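Local structure of alcohol dehydrogenase (Aeropyrum pernix, 1H2B) at residues C54-H59 / L77-V82; G170-R175 / G196-I201; A212-L217 / G231-V236. The protein probably catalyses the NAD+-dependent oxidation of alcohols, as in other members of the zinc-containing alcohol dehydrogenase family. All coordinates share one frame; numbering follows the deposited sequence.

In the fold
The three contacts follow one another along the chain and step outward from the active site. Interaction 1, within the GroES-like domain, joins helix 55-61 to the approach of strand 81-88 round a zinc ion. Interaction 2, its centre about 13 Å from that of interaction 1, packs helix 166-181 on helix 197-209. Both touch the same NAD molecule, its nicotinamide end lying by the zinc. Helix 197-209 leads into strand 213-218, which pairs with strand 234-237 in interaction 3, at the margin of the six-stranded parallel sheet. Centres of interactions 2 and 3 are about 15 Å apart, those of 1 and 3 about 27 Å. The NAD thus spans from the metal site to the dinucleotide-binding fold, whose sheet margin interaction 3 forms.

Interaction 1: C54-H59 / L77-V82; sequences CHTDLH and LGHENV. With ZN (zinc ion), chain J; NAJ (nicotinamide-adenine-dinucleotide (acidic form)), chain I; OCA (octanoic acid (caprylic acid)), chain H.
Asp-57 and Leu-77 lie with their CA atoms 7.4 Å apart, where the first turn of helix 55-61 passes the loop leading into strand 81-88. Two waters bridge Asp-57 to Gly-78 and His-79, and a zinc ion joins Cys-54 to His-79. Zinc is bound by SG of Cys-54, the helix N-cap, at 2.3 Å and by His-79 NE2 at 2.1 Å; O1 of octanoic acid and Asp-168 complete the site. The same O1 is hydrogen-bonded by Thr-56 OG1 (2.7 Å). Asp-57 and His-79 run antiparallel alongside each other, OD2 lying 3.4 Å from CE1 at the ring edge, planes 64° apart. One water, in the ring plane, accepts from His-79 ND1 (2.7 Å) and from Gly-78 N, and donates to Asp-57 OD2. A second accepts from His-79 N and lies near OD1. Asp-57 OD1 accepts from Cys-54 N at 2.9 Å; with Thr-56 N on Cys-54 SG, this makes a capping box. An alanine at Asp-57 would probably leave Cys-54 N and the first water without this acceptor, and the His-79 ring freer to turn. A second-shell carboxylate behind a Cys-His-Asp zinc fits the catalytic metal site of zinc-dependent alcohol dehydrogenases.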
loop_
_atom_site.group_PDB
_atom_site.type_symbol
_atom_site.label_atom_id
_atom_site.label_comp_id
_atom_site.label_asym_id
_atom_site.label_seq_id
_atom_site.Cartn_x
_atom_site.Cartn_y
_atom_site.Cartn_z
ATOM N N CYS B 54 28.710 5.925 -16.164
ATOM C CA CYS B 54 27.995 6.297 -14.958
ATOM C C CYS B 54 28.925 6.918 -13.924
ATOM O O CYS B 54 30.114 6.560 -13.875
ATOM C CB CYS B 54 27.374 5.002 -14.392
ATOM S SG CYS B 54 26.331 5.203 -12.911
ATOM N N HIS B 55 28.408 7.786 -13.050
ATOM C CA HIS B 55 29.272 8.199 -11.952
ATOM C C HIS B 55 29.788 7.017 -11.110
ATOM O O HIS B 55 30.858 7.095 -10.499
ATOM C CB HIS B 55 28.591 9.268 -11.081
ATOM C CG HIS B 55 29.555 10.182 -10.373
ATOM N ND1 HIS B 55 29.593 11.530 -10.627
ATOM C CD2 HIS B 55 30.512 9.933 -9.443
ATOM C CE1 HIS B 55 30.536 12.087 -9.877
ATOM N NE2 HIS B 55 31.105 11.144 -9.145
ATOM N N THR B 56 29.060 5.899 -11.086
ATOM C CA THR B 56 29.564 4.718 -10.423
ATOM C C THR B 56 30.892 4.252 -10.993
ATOM O O THR B 56 31.681 3.638 -10.257
ATOM C CB THR B 56 28.536 3.606 -10.533
ATOM O OG1 THR B 56 27.471 3.923 -9.632
ATOM C CG2 THR B 56 29.131 2.237 -10.079
ATOM N N ASP B 57 31.105 4.511 -12.279
ATOM C CA ASP B 57 32.409 4.161 -12.900
ATOM C C ASP B 57 33.567 4.945 -12.306
ATOM O O ASP B 57 34.659 4.370 -12.126
ATOM C CB ASP B 57 32.319 4.270 -14.412
ATOM C CG ASP B 57 31.309 3.292 -14.947
ATOM O OD1 ASP B 57 30.501 3.638 -15.842
ATOM O OD2 ASP B 57 31.278 2.158 -14.438
ATOM N N LEU B 58 33.328 6.199 -11.931
ATOM C CA LEU B 58 34.354 6.939 -11.198
ATOM C C LEU B 58 34.575 6.350 -9.816
ATOM O O LEU B 58 35.718 6.162 -9.370
ATOM C CB LEU B 58 33.966 8.405 -11.086
ATOM C CG LEU B 58 33.853 9.219 -12.367
ATOM C CD1 LEU B 58 33.137 10.504 -12.048
ATOM C CD2 LEU B 58 35.287 9.501 -12.829
ATOM N N HIS B 59 33.487 6.044 -9.114
ATOM C CA HIS B 59 33.594 5.372 -7.835
ATOM C C HIS B 59 34.353 4.051 -7.960
ATOM O O HIS B 59 35.167 3.737 -7.098
ATOM C CB HIS B 59 32.218 5.134 -7.176
ATOM C CG HIS B 59 31.407 6.380 -6.916
ATOM N ND1 HIS B 59 31.954 7.591 -6.546
ATOM C CD2 HIS B 59 30.070 6.576 -6.960
ATOM C CE1 HIS B 59 30.987 8.486 -6.406
ATOM N NE2 HIS B 59 29.831 7.881 -6.605
ATOM N N LEU B 77 34.889 -2.615 -17.567
ATOM C CA LEU B 77 33.769 -1.882 -16.939
ATOM C C LEU B 77 32.636 -1.734 -17.958
ATOM O O LEU B 77 32.763 -2.109 -19.136
ATOM C CB LEU B 77 34.223 -0.502 -16.435
ATOM C CG LEU B 77 35.220 -0.429 -15.271
ATOM C CD1 LEU B 77 35.063 0.920 -14.492
ATOM C CD2 LEU B 77 35.353 -1.621 -14.371
ATOM N N GLY B 78 31.525 -1.167 -17.488
ATOM C CA GLY B 78 30.402 -0.723 -18.340
ATOM C C GLY B 78 29.142 -1.504 -18.001
ATOM O O GLY B 78 29.033 -2.679 -18.380
ATOM N N HIS B 79 28.176 -0.863 -17.343
ATOM C CA HIS B 79 26.976 -1.591 -16.896
ATOM C C HIS B 79 25.667 -0.964 -17.391
ATOM O O HIS B 79 24.582 -1.271 -16.854
ATOM C CB HIS B 79 26.943 -1.690 -15.353
ATOM C CG HIS B 79 27.025 -0.355 -14.678
ATOM N ND1 HIS B 79 28.232 0.256 -14.394
ATOM C CD2 HIS B 79 26.057 0.457 -14.174
ATOM C CE1 HIS B 79 27.993 1.412 -13.793
ATOM N NE2 HIS B 79 26.687 1.570 -13.667
ATOM N N GLU B 80 25.753 -0.193 -18.453
ATOM C CA GLU B 80 24.614 0.554 -18.972
ATOM C C GLU B 80 24.580 0.346 -20.471
ATOM O O GLU B 80 25.000 1.174 -21.282
ATOM C CB GLU B 80 24.748 2.038 -18.538
ATOM C CG GLU B 80 23.566 2.905 -18.938
ATOM C CD GLU B 80 23.687 4.277 -18.310
ATOM O OE1 GLU B 80 24.264 5.147 -18.975
ATOM O OE2 GLU B 80 23.228 4.455 -17.164
ATOM N N ASN B 81 24.023 -0.811 -20.868
ATOM C CA ASN B 81 24.328 -1.329 -22.206
ATOM C C ASN B 81 23.149 -1.592 -23.114
ATOM O O ASN B 81 22.161 -2.165 -22.689
ATOM C CB ASN B 81 25.106 -2.633 -22.036
ATOM C CG ASN B 81 26.390 -2.387 -21.250
ATOM O OD1 ASN B 81 27.164 -1.514 -21.642
ATOM N ND2 ASN B 81 26.627 -3.166 -20.200
ATOM N N VAL B 82 23.305 -1.205 -24.377
ATOM C CA VAL B 82 22.399 -1.628 -25.456
ATOM C C VAL B 82 23.224 -2.215 -26.593
ATOM O O VAL B 82 24.432 -1.917 -26.706
ATOM C CB VAL B 82 21.544 -0.471 -26.043
ATOM C CG1 VAL B 82 20.444 -0.044 -25.030
ATOM C CG2 VAL B 82 22.420 0.703 -26.512
HETATM ZN ZN ZN J . 25.602 3.066 -12.739
HETATM P PA NAJ I . 26.464 12.641 -12.474
HETATM O O1A NAJ I . 27.912 12.960 -12.229
HETATM O O2A NAJ I . 25.940 12.572 -13.917
HETATM O O5B NAJ I . 25.491 13.723 -11.817
HETATM C C5B NAJ I . 25.748 14.308 -10.533
HETATM C C4B NAJ I . 25.042 15.652 -10.590
HETATM O O4B NAJ I . 25.085 16.203 -9.258
HETATM C C3B NAJ I . 25.676 16.643 -11.566
HETATM O O3B NAJ I . 24.694 17.257 -12.417
HETATM C C2B NAJ I . 26.303 17.604 -10.566
HETATM O O2B NAJ I . 26.514 18.928 -11.082
HETATM C C1B NAJ I . 25.326 17.598 -9.383
HETATM N N9A NAJ I . 25.885 18.065 -8.115
HETATM C C8A NAJ I . 27.186 17.962 -7.601
HETATM N N7A NAJ I . 27.221 18.517 -6.359
HETATM C C5A NAJ I . 25.968 18.981 -6.079
HETATM C C6A NAJ I . 25.419 19.623 -4.997
HETATM N N6A NAJ I . 26.132 19.979 -3.920
HETATM N N1A NAJ I . 24.076 19.895 -5.011
HETATM C C2A NAJ I . 23.276 19.610 -6.103
HETATM N N3A NAJ I . 23.833 19.001 -7.173
HETATM C C4A NAJ I . 25.158 18.698 -7.159
HETATM O O3 NAJ I . 26.179 11.286 -11.694
HETATM P PN NAJ I . 25.164 10.087 -12.065
HETATM O O1N NAJ I . 25.817 9.128 -12.949
HETATM O O2N NAJ I . 23.853 10.655 -12.438
HETATM O O5D NAJ I . 25.109 9.351 -10.639
HETATM C C5D NAJ I . 24.489 10.041 -9.556
HETATM C C4D NAJ I . 24.790 9.308 -8.259
HETATM O O4D NAJ I . 24.012 8.098 -8.246
HETATM C C3D NAJ I . 26.241 8.848 -8.125
HETATM O O3D NAJ I . 26.559 8.780 -6.723
HETATM C C2D NAJ I . 26.205 7.427 -8.703
HETATM O O2D NAJ I . 27.251 6.587 -8.300
HETATM C C1D NAJ I . 24.858 6.983 -8.104
HETATM N N1N NAJ I . 24.200 5.804 -8.667
HETATM C C2N NAJ I . 23.366 5.126 -7.827
HETATM C C3N NAJ I . 22.654 4.037 -8.299
HETATM C C7N NAJ I . 21.791 3.264 -7.356
HETATM O O7N NAJ I . 21.210 2.173 -7.885
HETATM N N7N NAJ I . 21.511 3.611 -6.096
HETATM C C4N NAJ I . 22.738 3.602 -9.662
HETATM C C5N NAJ I . 23.485 4.461 -10.517
HETATM C C6N NAJ I . 24.224 5.515 -10.014
HETATM C C1 OCA H . 25.074 1.369 -10.416
HETATM C C2 OCA H . 25.358 0.985 -8.956
HETATM C C3 OCA H . 24.814 -0.419 -8.643
HETATM C C4 OCA H . 25.362 -1.048 -7.372
HETATM C C5 OCA H . 24.885 -2.496 -7.281
HETATM C C6 OCA H . 25.213 -3.106 -5.920
HETATM C C7 OCA H . 24.665 -4.516 -5.734
HETATM C C8 OCA H . 25.053 -5.024 -4.356
HETATM O O1 OCA H . 25.599 2.404 -10.912
HETATM O O2 OCA H . 24.296 0.678 -11.107
HETATM O O HOH W 1 30.801 -0.271 -14.857
HETATM O O HOH W 2 28.633 2.002 -16.958
#

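Interaction 2: G170-R175 / G196-I201; sequences GITAYR and GGLGHI. With NAJ (nicotinamide-adenine-dinucleotide (acidic form)), chain I.
Ala-173 CA and Leu-198 CA lie 5.8 Å apart where helices 170-175 and 197-201 come closest, their N-to-C directions diverging by 52°. The small residues let the backbones come near: Ala-173 CB rests on the carbonyl O of Leu-198 (3.7 Å), and Ile-201 CD1 meets Gly-170 at its N, 3.8 Å away, with no side chain between. Ile-201 CG2 also faces Ala-173 CB, which continues onto Ala-202 and Leu-205 further along the second helix.

Nearer the cofactor, Thr-172 CG2 touches Leu-198 CD2 at 3.6 Å. The threonine holds OG1 beside its own backbone N (chi1 -57°), where it bonds back to Asp-168 O; this turns CG2 outward against the nicotinamide carboxamide, 3.4 Å from O7N of the NAD. Leu-198 splits its two methyls, CD2 on the threonine and CD1 beside the nicotinamide-side phosphate.

The start of helix 197-209 helps to hold the diphosphate, which His-55 also bonds. Gly-197 N gives a hydrogen bond of 2.9 Å to O2A of the NAD. The bond from Leu-198 N to O2N is almost straight, at 176°. A CB on Gly-196 would clash with the NAD O5B, and one on Gly-199 with Gly-196 N. Gly-196 O takes two bonds from His-200: ND1 reaches it at 2.8 Å, the oxygen lying nearly in the ring plane, and the backbone N comes from the opposite face of the carbonyl plane. The positive end of the helix dipole probably helps to offset the phosphate charge. Glycines and amides placed this way fit the GxGxxG dinucleotide-binding turn of a Rossmann fold.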
loop_
_atom_site.group_PDB
_atom_site.type_symbol
_atom_site.label_atom_id
_atom_site.label_comp_id
_atom_site.label_asym_id
_atom_site.label_seq_id
_atom_site.Cartn_x
_atom_site.Cartn_y
_atom_site.Cartn_z
ATOM N N GLY B 170 18.383 5.373 -16.138
ATOM C CA GLY B 170 16.932 5.493 -16.243
ATOM C C GLY B 170 16.190 4.601 -15.264
ATOM O O GLY B 170 15.292 5.091 -14.566
ATOM N N ILE B 171 16.546 3.316 -15.232
ATOM C CA ILE B 171 15.802 2.364 -14.387
ATOM C C ILE B 171 15.952 2.800 -12.899
ATOM O O ILE B 171 14.979 2.717 -12.142
ATOM C CB ILE B 171 16.236 0.909 -14.660
ATOM C CG1 ILE B 171 15.361 -0.055 -13.850
ATOM C CG2 ILE B 171 17.752 0.698 -14.345
ATOM C CD1 ILE B 171 15.823 -1.515 -13.904
ATOM N N THR B 172 17.146 3.265 -12.525
ATOM C CA THR B 172 17.364 3.697 -11.134
ATOM C C THR B 172 16.480 4.906 -10.819
ATOM O O THR B 172 15.805 4.960 -9.760
ATOM C CB THR B 172 18.837 4.034 -10.905
ATOM O OG1 THR B 172 19.627 2.891 -11.226
ATOM C CG2 THR B 172 19.071 4.369 -9.415
ATOM N N ALA B 173 16.450 5.895 -11.729
ATOM C CA ALA B 173 15.592 7.049 -11.513
ATOM C C ALA B 173 14.124 6.609 -11.455
ATOM O O ALA B 173 13.379 7.116 -10.633
ATOM C CB ALA B 173 15.806 8.100 -12.637
ATOM N N TYR B 174 13.729 5.647 -12.291
ATOM C CA TYR B 174 12.331 5.204 -12.347
ATOM C C TYR B 174 11.867 4.491 -11.085
ATOM O O TYR B 174 10.798 4.840 -10.539
ATOM C CB TYR B 174 12.154 4.282 -13.605
ATOM C CG TYR B 174 10.745 3.835 -13.804
ATOM C CD1 TYR B 174 10.385 2.517 -13.550
ATOM C CD2 TYR B 174 9.794 4.733 -14.294
ATOM C CE1 TYR B 174 9.092 2.094 -13.725
ATOM C CE2 TYR B 174 8.487 4.330 -14.484
ATOM C CZ TYR B 174 8.147 3.007 -14.185
ATOM O OH TYR B 174 6.833 2.619 -14.390
ATOM N N ARG B 175 12.683 3.555 -10.573
ATOM C CA ARG B 175 12.332 2.926 -9.296
ATOM C C ARG B 175 12.265 3.947 -8.186
ATOM O O ARG B 175 11.345 3.914 -7.343
ATOM C CB ARG B 175 13.310 1.817 -8.926
ATOM C CG ARG B 175 12.922 1.085 -7.630
ATOM C CD ARG B 175 13.866 -0.064 -7.419
ATOM N NE ARG B 175 13.702 -0.842 -6.198
ATOM C CZ ARG B 175 13.059 -1.995 -6.110
ATOM N NH1 ARG B 175 12.410 -2.504 -7.148
ATOM N NH2 ARG B 175 13.050 -2.661 -4.971
ATOM N N GLY B 196 21.888 15.278 -12.992
ATOM C CA GLY B 196 22.954 14.574 -13.674
ATOM C C GLY B 196 22.438 13.515 -14.612
ATOM O O GLY B 196 21.329 13.632 -15.143
ATOM N N GLY B 197 23.236 12.472 -14.827
ATOM C CA GLY B 197 22.788 11.428 -15.748
ATOM C C GLY B 197 21.501 10.784 -15.259
ATOM O O GLY B 197 20.554 10.612 -16.024
ATOM N N LEU B 198 21.447 10.442 -13.961
ATOM C CA LEU B 198 20.210 9.949 -13.392
ATOM C C LEU B 198 19.189 11.099 -13.178
ATOM O O LEU B 198 18.000 10.964 -13.526
ATOM C CB LEU B 198 20.482 9.297 -12.031
ATOM C CG LEU B 198 20.873 7.849 -12.096
ATOM C CD1 LEU B 198 22.279 7.662 -12.657
ATOM C CD2 LEU B 198 20.735 7.292 -10.680
ATOM N N GLY B 199 19.650 12.212 -12.594
ATOM C CA GLY B 199 18.752 13.262 -12.180
ATOM C C GLY B 199 17.938 13.902 -13.300
ATOM O O GLY B 199 16.769 14.226 -13.072
ATOM N N HIS B 200 18.543 14.122 -14.467
ATOM C CA HIS B 200 17.794 14.758 -15.548
ATOM C C HIS B 200 16.693 13.850 -16.060
ATOM O O HIS B 200 15.631 14.318 -16.493
ATOM C CB HIS B 200 18.737 15.255 -16.649
ATOM C CG HIS B 200 19.006 14.240 -17.712
ATOM N ND1 HIS B 200 19.921 13.233 -17.548
ATOM C CD2 HIS B 200 18.509 14.106 -18.975
ATOM C CE1 HIS B 200 19.961 12.492 -18.645
ATOM N NE2 HIS B 200 19.126 13.010 -19.535
ATOM N N ILE B 201 16.881 12.528 -15.922
ATOM C CA ILE B 201 15.807 11.602 -16.212
ATOM C C ILE B 201 14.754 11.688 -15.143
ATOM O O ILE B 201 13.559 11.736 -15.427
ATOM C CB ILE B 201 16.355 10.150 -16.359
ATOM C CG1 ILE B 201 17.392 10.141 -17.503
ATOM C CG2 ILE B 201 15.207 9.191 -16.677
ATOM C CD1 ILE B 201 18.102 8.776 -17.697
HETATM P PA NAJ I . 26.464 12.641 -12.474
HETATM O O1A NAJ I . 27.912 12.960 -12.229
HETATM O O2A NAJ I . 25.940 12.572 -13.917
HETATM O O5B NAJ I . 25.491 13.723 -11.817
HETATM C C5B NAJ I . 25.748 14.308 -10.533
HETATM C C4B NAJ I . 25.042 15.652 -10.590
HETATM O O4B NAJ I . 25.085 16.203 -9.258
HETATM C C3B NAJ I . 25.676 16.643 -11.566
HETATM O O3B NAJ I . 24.694 17.257 -12.417
HETATM C C2B NAJ I . 26.303 17.604 -10.566
HETATM O O2B NAJ I . 26.514 18.928 -11.082
HETATM C C1B NAJ I . 25.326 17.598 -9.383
HETATM N N9A NAJ I . 25.885 18.065 -8.115
HETATM C C8A NAJ I . 27.186 17.962 -7.601
HETATM N N7A NAJ I . 27.221 18.517 -6.359
HETATM C C5A NAJ I . 25.968 18.981 -6.079
HETATM C C6A NAJ I . 25.419 19.623 -4.997
HETATM N N6A NAJ I . 26.132 19.979 -3.920
HETATM N N1A NAJ I . 24.076 19.895 -5.011
HETATM C C2A NAJ I . 23.276 19.610 -6.103
HETATM N N3A NAJ I . 23.833 19.001 -7.173
HETATM C C4A NAJ I . 25.158 18.698 -7.159
HETATM O O3 NAJ I . 26.179 11.286 -11.694
HETATM P PN NAJ I . 25.164 10.087 -12.065
HETATM O O1N NAJ I . 25.817 9.128 -12.949
HETATM O O2N NAJ I . 23.853 10.655 -12.438
HETATM O O5D NAJ I . 25.109 9.351 -10.639
HETATM C C5D NAJ I . 24.489 10.041 -9.556
HETATM C C4D NAJ I . 24.790 9.308 -8.259
HETATM O O4D NAJ I . 24.012 8.098 -8.246
HETATM C C3D NAJ I . 26.241 8.848 -8.125
HETATM O O3D NAJ I . 26.559 8.780 -6.723
HETATM C C2D NAJ I . 26.205 7.427 -8.703
HETATM O O2D NAJ I . 27.251 6.587 -8.300
HETATM C C1D NAJ I . 24.858 6.983 -8.104
HETATM N N1N NAJ I . 24.200 5.804 -8.667
HETATM C C2N NAJ I . 23.366 5.126 -7.827
HETATM C C3N NAJ I . 22.654 4.037 -8.299
HETATM C C7N NAJ I . 21.791 3.264 -7.356
HETATM O O7N NAJ I . 21.210 2.173 -7.885
HETATM N N7N NAJ I . 21.511 3.611 -6.096
HETATM C C4N NAJ I . 22.738 3.602 -9.662
HETATM C C5N NAJ I . 23.485 4.461 -10.517
HETATM C C6N NAJ I . 24.224 5.515 -10.014
#

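Interaction 3: A212-L217 / G231-V236; sequences ATVIAL and GADHVV
Val-236 sits between Ile-215 and Leu-217 on one side of a parallel strand pair. Its CG2 meets Ile-215 CG2 at 3.8 Å, and its CB packs on the CG and CD1 of Leu-217, the two side chains running alongside each other in the same direction. Leu-249 of helix 242-249 adds to this apolar layer through Ile-215, His-234 and Val-236. On the other side the packing is smaller in scale: Ala-216 CB is 4.0 Å from Ala-232 CB, both lying on Ala-227 of helix 221-229, with Val-235 CG1 nearby.

The backbones between these layers are in regular parallel register. Ala-216 is gripped at both ends, its N donating to His-234 O (2.9 Å) and its O accepting from Val-236 N (2.8 Å). Towards the start of the strands Val-214 O accepts two N-H groups, those of Asp-233 and His-234.

Asp-233 forms the polar edge. With CG beside its own backbone N (chi1 -63°), its side chain crosses Val-214 at about a right angle, and OD1 offers its anti lone pair to Val-214 N at 2.8 Å, the N-H...O angle being 175°. Lys-207 forms a long, weak ion pair with OD1, and a water lies between OD1 and Ala-212 O. Thr-213 CG2 packs on Asp-233 CB at 3.8 Å and meets the edge of the His-234 ring.

Just ahead, Gly-231 ends helix 221-229 in a Schellman motif, and strand 234-237 completes the beta-alpha-beta crossover begun by strand 213-218. The carboxylate thus adds one bond just before the start of strand 234-237, taking the part of a backbone carbonyl, while branched and alanine side chains bind the edge strand to helices on both sides of the sheet.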
loop_
_atom_site.group_PDB
_atom_site.type_symbol
_atom_site.label_atom_id
_atom_site.label_comp_id
_atom_site.label_asym_id
_atom_site.label_seq_id
_atom_site.Cartn_x
_atom_site.Cartn_y
_atom_site.Cartn_z
ATOM N N ALA B 212 3.270 16.329 -8.524
ATOM C CA ALA B 212 3.949 17.198 -7.601
ATOM C C ALA B 212 4.625 18.376 -8.272
ATOM O O ALA B 212 4.914 18.325 -9.482
ATOM C CB ALA B 212 4.978 16.409 -6.805
ATOM N N THR B 213 4.827 19.422 -7.478
ATOM C CA THR B 213 5.630 20.595 -7.884
ATOM C C THR B 213 7.100 20.191 -7.756
ATOM O O THR B 213 7.523 19.801 -6.665
ATOM C CB THR B 213 5.299 21.781 -6.979
ATOM O OG1 THR B 213 3.910 22.134 -7.192
ATOM C CG2 THR B 213 6.077 23.002 -7.401
ATOM N N VAL B 214 7.849 20.342 -8.846
ATOM C CA VAL B 214 9.213 19.814 -8.932
ATOM C C VAL B 214 10.221 20.945 -8.738
ATOM O O VAL B 214 10.229 21.930 -9.496
ATOM C CB VAL B 214 9.448 19.142 -10.275
ATOM C CG1 VAL B 214 10.898 18.668 -10.375
ATOM C CG2 VAL B 214 8.470 17.962 -10.432
ATOM N N ILE B 215 11.063 20.833 -7.710
ATOM C CA ILE B 215 12.146 21.816 -7.468
ATOM C C ILE B 215 13.474 21.076 -7.766
ATOM O O ILE B 215 13.776 20.054 -7.091
ATOM C CB ILE B 215 12.158 22.296 -6.005
ATOM C CG1 ILE B 215 10.783 22.916 -5.609
ATOM C CG2 ILE B 215 13.319 23.313 -5.779
ATOM C CD1 ILE B 215 10.628 23.132 -4.107
ATOM N N ALA B 216 14.243 21.522 -8.757
ATOM C CA ALA B 216 15.485 20.790 -9.121
ATOM C C ALA B 216 16.670 21.587 -8.608
ATOM O O ALA B 216 16.717 22.838 -8.796
ATOM C CB ALA B 216 15.611 20.606 -10.624
ATOM N N LEU B 217 17.642 20.888 -8.007
ATOM C CA LEU B 217 18.855 21.525 -7.473
ATOM C C LEU B 217 20.075 21.045 -8.213
ATOM O O LEU B 217 20.220 19.856 -8.509
ATOM C CB LEU B 217 19.035 21.119 -6.000
ATOM C CG LEU B 217 18.267 22.019 -5.008
ATOM C CD1 LEU B 217 16.778 21.936 -5.212
ATOM C CD2 LEU B 217 18.579 21.625 -3.560
ATOM N N GLY B 231 11.127 20.540 -17.519
ATOM C CA GLY B 231 9.852 20.733 -16.860
ATOM C C GLY B 231 9.882 21.049 -15.379
ATOM O O GLY B 231 8.817 21.055 -14.756
ATOM N N ALA B 232 11.058 21.271 -14.790
ATOM C CA ALA B 232 11.080 21.625 -13.375
ATOM C C ALA B 232 10.287 22.908 -13.171
ATOM O O ALA B 232 10.402 23.858 -13.982
ATOM C CB ALA B 232 12.535 21.832 -12.842
ATOM N N ASP B 233 9.522 22.966 -12.085
ATOM C CA ASP B 233 8.735 24.143 -11.770
ATOM C C ASP B 233 9.602 25.268 -11.226
ATOM O O ASP B 233 9.308 26.460 -11.422
ATOM C CB ASP B 233 7.616 23.770 -10.801
ATOM C CG ASP B 233 6.672 22.803 -11.426
ATOM O OD1 ASP B 233 6.672 21.592 -11.108
ATOM O OD2 ASP B 233 5.930 23.183 -12.376
ATOM N N HIS B 234 10.665 24.885 -10.519
ATOM C CA HIS B 234 11.572 25.833 -9.907
ATOM C C HIS B 234 12.936 25.184 -9.957
ATOM O O HIS B 234 13.056 23.947 -9.868
ATOM C CB HIS B 234 11.232 26.121 -8.432
ATOM C CG HIS B 234 9.907 26.757 -8.231
ATOM N ND1 HIS B 234 9.684 28.104 -8.430
ATOM C CD2 HIS B 234 8.714 26.225 -7.869
ATOM C CE1 HIS B 234 8.411 28.374 -8.217
ATOM N NE2 HIS B 234 7.803 27.252 -7.865
ATOM N N VAL B 235 13.970 26.005 -10.138
ATOM C CA VAL B 235 15.328 25.472 -9.984
ATOM C C VAL B 235 16.068 26.260 -8.945
ATOM O O VAL B 235 15.810 27.463 -8.747
ATOM C CB VAL B 235 16.114 25.430 -11.319
ATOM C CG1 VAL B 235 15.359 24.582 -12.327
ATOM C CG2 VAL B 235 16.379 26.855 -11.875
ATOM N N VAL B 236 17.040 25.596 -8.319
ATOM C CA VAL B 236 17.776 26.192 -7.219
ATOM C C VAL B 236 19.260 25.877 -7.377
ATOM O O VAL B 236 19.661 24.716 -7.578
ATOM C CB VAL B 236 17.268 25.620 -5.872
ATOM C CG1 VAL B 236 18.298 25.879 -4.719
ATOM C CG2 VAL B 236 15.902 26.125 -5.555
HETATM O O HOH W 3 4.317 20.391 -11.502
#